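Local coordinates for protein EmGH1 (Erythrobacter marinus, PDB 5Z87) that probably hydrolyses beta-glucosidic bonds as a family 3 glycoside hydrolase, trimming glucose from the ends of beta-linked saccharides, at residues Leu685-Val691 and Phe743-Asp749; Phe85-Ile89 and Val115-Ser119. All coordinates share one frame; numbering follows the deposited sequence.

Interaction 1 of 2, residues Leu685-Val691 and Phe743-Asp749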
# COMPACT_ATOMS: atom_id res chain seq x y z
N LEU A 685 -33.34 14.83 1.85
CA LEU A 685 -32.44 13.71 1.88
C LEU A 685 -32.74 12.67 0.86
O LEU A 685 -31.89 12.02 0.40
CB LEU A 685 -32.37 13.09 3.25
CG LEU A 685 -31.97 13.90 4.46
CD1 LEU A 685 -31.94 13.03 5.66
CD2 LEU A 685 -30.66 14.62 4.31
N GLN A 686 -33.99 12.49 0.54
CA GLN A 686 -34.35 11.47 -0.45
C GLN A 686 -34.61 12.03 -1.84
O GLN A 686 -34.97 11.26 -2.73
CB GLN A 686 -35.57 10.69 0.04
CG GLN A 686 -35.25 9.83 1.26
CD GLN A 686 -34.03 8.93 1.05
OE1 GLN A 686 -33.92 8.23 0.03
NE2 GLN A 686 -33.09 8.96 2.00
N ASP A 687 -34.42 13.33 -2.06
CA ASP A 687 -34.72 13.93 -3.35
C ASP A 687 -33.64 13.65 -4.37
O ASP A 687 -32.47 13.44 -4.04
CB ASP A 687 -34.87 15.44 -3.21
CG ASP A 687 -36.07 15.83 -2.40
OD1 ASP A 687 -36.90 14.93 -2.13
OD2 ASP A 687 -36.19 17.01 -2.03
N ARG A 688 -34.04 13.67 -5.64
CA ARG A 688 -33.12 13.72 -6.76
C ARG A 688 -32.94 15.18 -7.20
O ARG A 688 -33.81 16.02 -6.97
CB ARG A 688 -33.63 12.87 -7.93
CG ARG A 688 -33.88 11.42 -7.54
CD ARG A 688 -34.05 10.53 -8.75
NE ARG A 688 -32.84 10.44 -9.55
CZ ARG A 688 -31.80 9.66 -9.27
NH1 ARG A 688 -31.80 8.90 -8.18
NH2 ARG A 688 -30.75 9.64 -10.08
N LEU A 689 -31.81 15.46 -7.84
CA LEU A 689 -31.43 16.82 -8.20
C LEU A 689 -30.92 16.86 -9.63
O LEU A 689 -30.05 16.08 -10.01
CB LEU A 689 -30.35 17.36 -7.26
CG LEU A 689 -29.83 18.76 -7.57
CD1 LEU A 689 -30.88 19.80 -7.21
CD2 LEU A 689 -28.53 19.03 -6.83
N ARG A 690 -31.46 17.78 -10.42
CA ARG A 690 -30.96 17.98 -11.77
C ARG A 690 -29.82 19.00 -11.76
O ARG A 690 -29.89 20.01 -11.06
CB ARG A 690 -32.09 18.43 -12.69
CG ARG A 690 -33.24 17.43 -12.73
CD ARG A 690 -34.03 17.56 -14.00
NE ARG A 690 -34.88 18.74 -13.97
CZ ARG A 690 -35.80 19.03 -14.88
NH1 ARG A 690 -36.00 18.22 -15.92
NH2 ARG A 690 -36.53 20.14 -14.75
N VAL A 691 -28.78 18.72 -12.53
CA VAL A 691 -27.63 19.60 -12.67
C VAL A 691 -27.27 19.69 -14.15
O VAL A 691 -27.21 18.66 -14.83
CB VAL A 691 -26.43 19.11 -11.84
CG1 VAL A 691 -25.22 20.00 -12.09
CG2 VAL A 691 -26.77 19.10 -10.35
N PHE A 743 -27.46 16.22 -16.07
CA PHE A 743 -27.23 15.11 -15.15
C PHE A 743 -28.31 15.09 -14.08
O PHE A 743 -28.96 16.10 -13.79
CB PHE A 743 -25.86 15.22 -14.46
CG PHE A 743 -24.69 15.21 -15.40
CD1 PHE A 743 -24.17 14.02 -15.86
CD2 PHE A 743 -24.08 16.39 -15.78
CE1 PHE A 743 -23.07 14.00 -16.72
CE2 PHE A 743 -22.99 16.38 -16.63
CZ PHE A 743 -22.49 15.18 -17.10
N GLU A 744 -28.49 13.93 -13.46
CA GLU A 744 -29.39 13.86 -12.31
C GLU A 744 -28.73 13.04 -11.22
O GLU A 744 -28.24 11.93 -11.47
CB GLU A 744 -30.75 13.25 -12.70
CG GLU A 744 -31.85 13.57 -11.68
CD GLU A 744 -33.24 13.13 -12.11
OE1 GLU A 744 -33.71 12.09 -11.60
OE2 GLU A 744 -33.88 13.82 -12.93
N LEU A 745 -28.71 13.59 -10.01
CA LEU A 745 -28.11 12.95 -8.85
C LEU A 745 -29.19 12.63 -7.82
O LEU A 745 -30.23 13.30 -7.76
CB LEU A 745 -27.04 13.86 -8.24
CG LEU A 745 -25.83 14.03 -9.14
CD1 LEU A 745 -24.88 15.04 -8.56
CD2 LEU A 745 -25.16 12.69 -9.29
N GLY A 746 -28.93 11.62 -7.00
CA GLY A 746 -29.84 11.26 -5.94
C GLY A 746 -29.17 10.71 -4.70
O GLY A 746 -27.94 10.78 -4.54
N PRO A 747 -29.98 10.13 -3.80
CA PRO A 747 -29.45 9.60 -2.53
C PRO A 747 -28.29 8.65 -2.68
O PRO A 747 -27.35 8.67 -1.87
CB PRO A 747 -30.67 8.88 -1.93
CG PRO A 747 -31.85 9.57 -2.53
CD PRO A 747 -31.43 9.92 -3.94
N GLU A 748 -28.34 7.76 -3.68
CA GLU A 748 -27.25 6.82 -3.90
C GLU A 748 -25.99 7.53 -4.33
O GLU A 748 -24.90 6.95 -4.23
CB GLU A 748 -27.66 5.79 -4.97
CG GLU A 748 -27.65 6.34 -6.40
CD GLU A 748 -28.96 7.04 -6.83
OE1 GLU A 748 -29.75 7.47 -5.95
OE2 GLU A 748 -29.19 7.15 -8.07
N ASP A 749 -26.09 8.78 -4.79
CA ASP A 749 -24.93 9.56 -5.20
C ASP A 749 -24.38 10.40 -4.06
O ASP A 749 -23.16 10.48 -3.89
CB ASP A 749 -25.30 10.46 -6.38
CG ASP A 749 -25.75 9.66 -7.58
OD1 ASP A 749 -24.97 8.79 -8.03
OD2 ASP A 749 -26.88 9.88 -8.05
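The strands containing L689-V691 and F743-L745 pair antiparallel, with L689 opposite L745 and V691 opposite F743 as hydrogen-bonded pairs, and R690 opposite E744 as the non-hydrogen-bonded pair between them. Four backbone bonds hold this register, the shortest being L689 N to L745 O and F743 N to V691 O, both 2.7 Å. Where the ladder ends, R688 takes over with its side chain. Its chain bends at chi3 (65°), which brings the guanidinium over the backbone at L745-G746, where the strand gives way to the helix, with one face against it. NE donates to E744 OE1 at 2.8 Å, meeting the anti lone pair, while NH1 reaches the syn lone pair of E748 OE2 at 3.1 Å in a straighter bond (165°). Both oxygens lie nearly in the guanidinium plane, so two carboxylates grip separate parts of its edge and should fix its rotation. The other oxygen of E744 lies 3.7 Å from R690 CG, whereas the charged end of R690 pairs with E679. Beyond the ladder, P747 CG packs against Q686 O at 3.6 Å. G746 is the N-cap of the short helix that follows, and its N is held by D749 OD2 at 2.9 Å. On the face opposite R690 and E744, L689, V691, F743 and L745 point toward the second sheet; L689 and V691 touch I768, and F743 and L745 touch L709. A three-stranded antiparallel sheet facing another across an apolar core is characteristic of the beta-sandwich of the fibronectin type III-like domain.

Interaction 2 of 2, residues Phe85-Ile89 and Val115-Ser119. With EDO (1,2-ethanediol), chain M.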
# COMPACT_ATOMS: atom_id res chain seq x y z
N PHE A 85 -18.09 -38.55 -14.09
CA PHE A 85 -18.50 -38.17 -15.44
C PHE A 85 -19.54 -39.13 -16.01
O PHE A 85 -20.21 -38.80 -16.98
CB PHE A 85 -17.27 -38.11 -16.36
CG PHE A 85 -17.54 -37.51 -17.71
CD1 PHE A 85 -18.11 -36.25 -17.83
CD2 PHE A 85 -17.21 -38.20 -18.87
CE1 PHE A 85 -18.37 -35.69 -19.07
CE2 PHE A 85 -17.46 -37.66 -20.12
CZ PHE A 85 -18.04 -36.41 -20.23
N ALA A 86 -19.70 -40.31 -15.40
CA ALA A 86 -20.82 -41.17 -15.75
C ALA A 86 -22.16 -40.45 -15.61
O ALA A 86 -23.13 -40.83 -16.27
CB ALA A 86 -20.79 -42.43 -14.89
N HIS A 87 -22.23 -39.40 -14.80
CA HIS A 87 -23.44 -38.61 -14.62
C HIS A 87 -23.36 -37.24 -15.28
O HIS A 87 -24.14 -36.35 -14.94
CB HIS A 87 -23.75 -38.46 -13.13
CG HIS A 87 -23.49 -39.70 -12.35
ND1 HIS A 87 -24.24 -40.85 -12.51
CD2 HIS A 87 -22.54 -39.99 -11.42
CE1 HIS A 87 -23.78 -41.79 -11.70
NE2 HIS A 87 -22.74 -41.30 -11.04
N GLY A 88 -22.45 -37.06 -16.23
CA GLY A 88 -22.34 -35.75 -16.84
C GLY A 88 -21.34 -34.87 -16.11
O GLY A 88 -20.41 -35.38 -15.46
N ILE A 89 -21.51 -33.56 -16.19
CA ILE A 89 -20.48 -32.63 -15.75
C ILE A 89 -21.11 -31.26 -15.57
O ILE A 89 -22.05 -30.89 -16.29
CB ILE A 89 -19.30 -32.62 -16.77
CG1 ILE A 89 -18.04 -31.99 -16.15
CG2 ILE A 89 -19.68 -31.93 -18.08
CD1 ILE A 89 -16.76 -32.42 -16.86
N VAL A 115 -21.67 -35.68 -23.34
CA VAL A 115 -22.13 -35.28 -22.02
C VAL A 115 -23.59 -35.64 -21.84
O VAL A 115 -23.99 -36.27 -20.86
CB VAL A 115 -21.89 -33.77 -21.81
CG1 VAL A 115 -22.46 -33.31 -20.48
CG2 VAL A 115 -20.40 -33.44 -21.93
N VAL A 116 -24.42 -35.24 -22.80
CA VAL A 116 -25.87 -35.41 -22.70
C VAL A 116 -26.23 -36.89 -22.66
O VAL A 116 -27.16 -37.31 -21.96
CB VAL A 116 -26.55 -34.66 -23.86
CG1 VAL A 116 -27.88 -35.30 -24.25
CG2 VAL A 116 -26.74 -33.18 -23.49
N SER A 117 -25.48 -37.72 -23.39
CA SER A 117 -25.76 -39.15 -23.40
C SER A 117 -25.45 -39.81 -22.07
O SER A 117 -25.89 -40.94 -21.83
CB SER A 117 -24.95 -39.83 -24.50
OG SER A 117 -23.59 -39.86 -24.09
N ARG A 118 -24.67 -39.15 -21.21
CA ARG A 118 -24.34 -39.72 -19.91
C ARG A 118 -25.31 -39.31 -18.82
O ARG A 118 -25.55 -40.09 -17.89
CB ARG A 118 -22.91 -39.34 -19.53
CG ARG A 118 -21.86 -40.26 -20.14
CD ARG A 118 -20.51 -39.57 -20.32
NE ARG A 118 -19.45 -40.54 -20.57
CZ ARG A 118 -18.96 -40.82 -21.77
NH1 ARG A 118 -18.01 -41.74 -21.90
NH2 ARG A 118 -19.42 -40.19 -22.84
N SER A 119 -25.89 -38.11 -18.91
CA SER A 119 -26.86 -37.65 -17.92
C SER A 119 -28.21 -38.33 -18.11
O SER A 119 -28.81 -38.26 -19.19
CB SER A 119 -27.02 -36.14 -18.00
OG SER A 119 -28.07 -35.69 -17.15
C1 EDO M . -28.65 -43.10 -21.42
O1 EDO M . -28.16 -42.23 -20.39
C2 EDO M . -27.56 -44.04 -21.90
O2 EDO M . -28.12 -45.34 -22.15
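R118 lies over the ring of F85, and this overlap is the centre of the contact between the loop F85-I89 and the end of the helix that carries V115. With CG anti to the carbonyl carbon (chi1 -84°) and the chain then running out extended to NE, CD lies over the ring face in a CH-pi contact, 4.0 Å from the centroid of the F85 ring. Farther along, R118 NE comes within 3.5 Å of F85 CE2, and the guanidinium is inclined only 22° to the ring, its face resting on the ring's rim. The same CD also sits 3.4 Å from F85 O. The F85 ring has CG anti to the backbone N (chi1 -170°), and its end thereby approaches the helix. V115 meets the ring at its edge through CG2, 4.2 Å from F85 CZ, while its other methyl, CG1, packs 3.9 Å from I89 CG2. These buried apolar groups form the close side. The carbonyls of A86 and R118 also come close, O to O 3.0 Å, without a bond between them. Only between H87 and S119 is the fit looser, with H87 O 4.2 Å from S119 CB and the CB of H87 pointing away from V115-S119. S117, exposed, binds an ethanediol, probably from the crystallisation liquor, through its carbonyl. The charged end of R118 is held elsewhere: NE pairs with E79 and NH2 with E114, so the arginine bridges two helices while covering F85. F85 also meets F78 edge-to-face. F85-I89, in the loop between helix 75-81 and strand 91-93, is packed against the C-terminal part of helix 101-116 and the residues after it; strand 91-93 is an outermost strand of the parallel sheet in the TIM-barrel-type N-terminal domain.

From the N terminus, interaction 2 comes first. The chain passes from F85-I89 through strand 91-93 and helix 101-116, and V115-S119 closes this loop of 25 intervening residues beside its start, within the N-terminal domain. The remaining strands of the parallel sheet (126-129 to 309-311) and the C-terminal glycosyl hydrolase domain follow before interaction 1 opens at L685-V691. Its 51 intervening residues contain strands but no helix, and F743-D749 closes that longer excursion in the fibronectin type III-like sandwich. The two contacts neither nest nor cross. With centres about 52 Å apart, each is internal to its own domain: interaction 2 joins a loop to the end region of a helix, interaction 1 two neighbouring strands and the helix start after one of them.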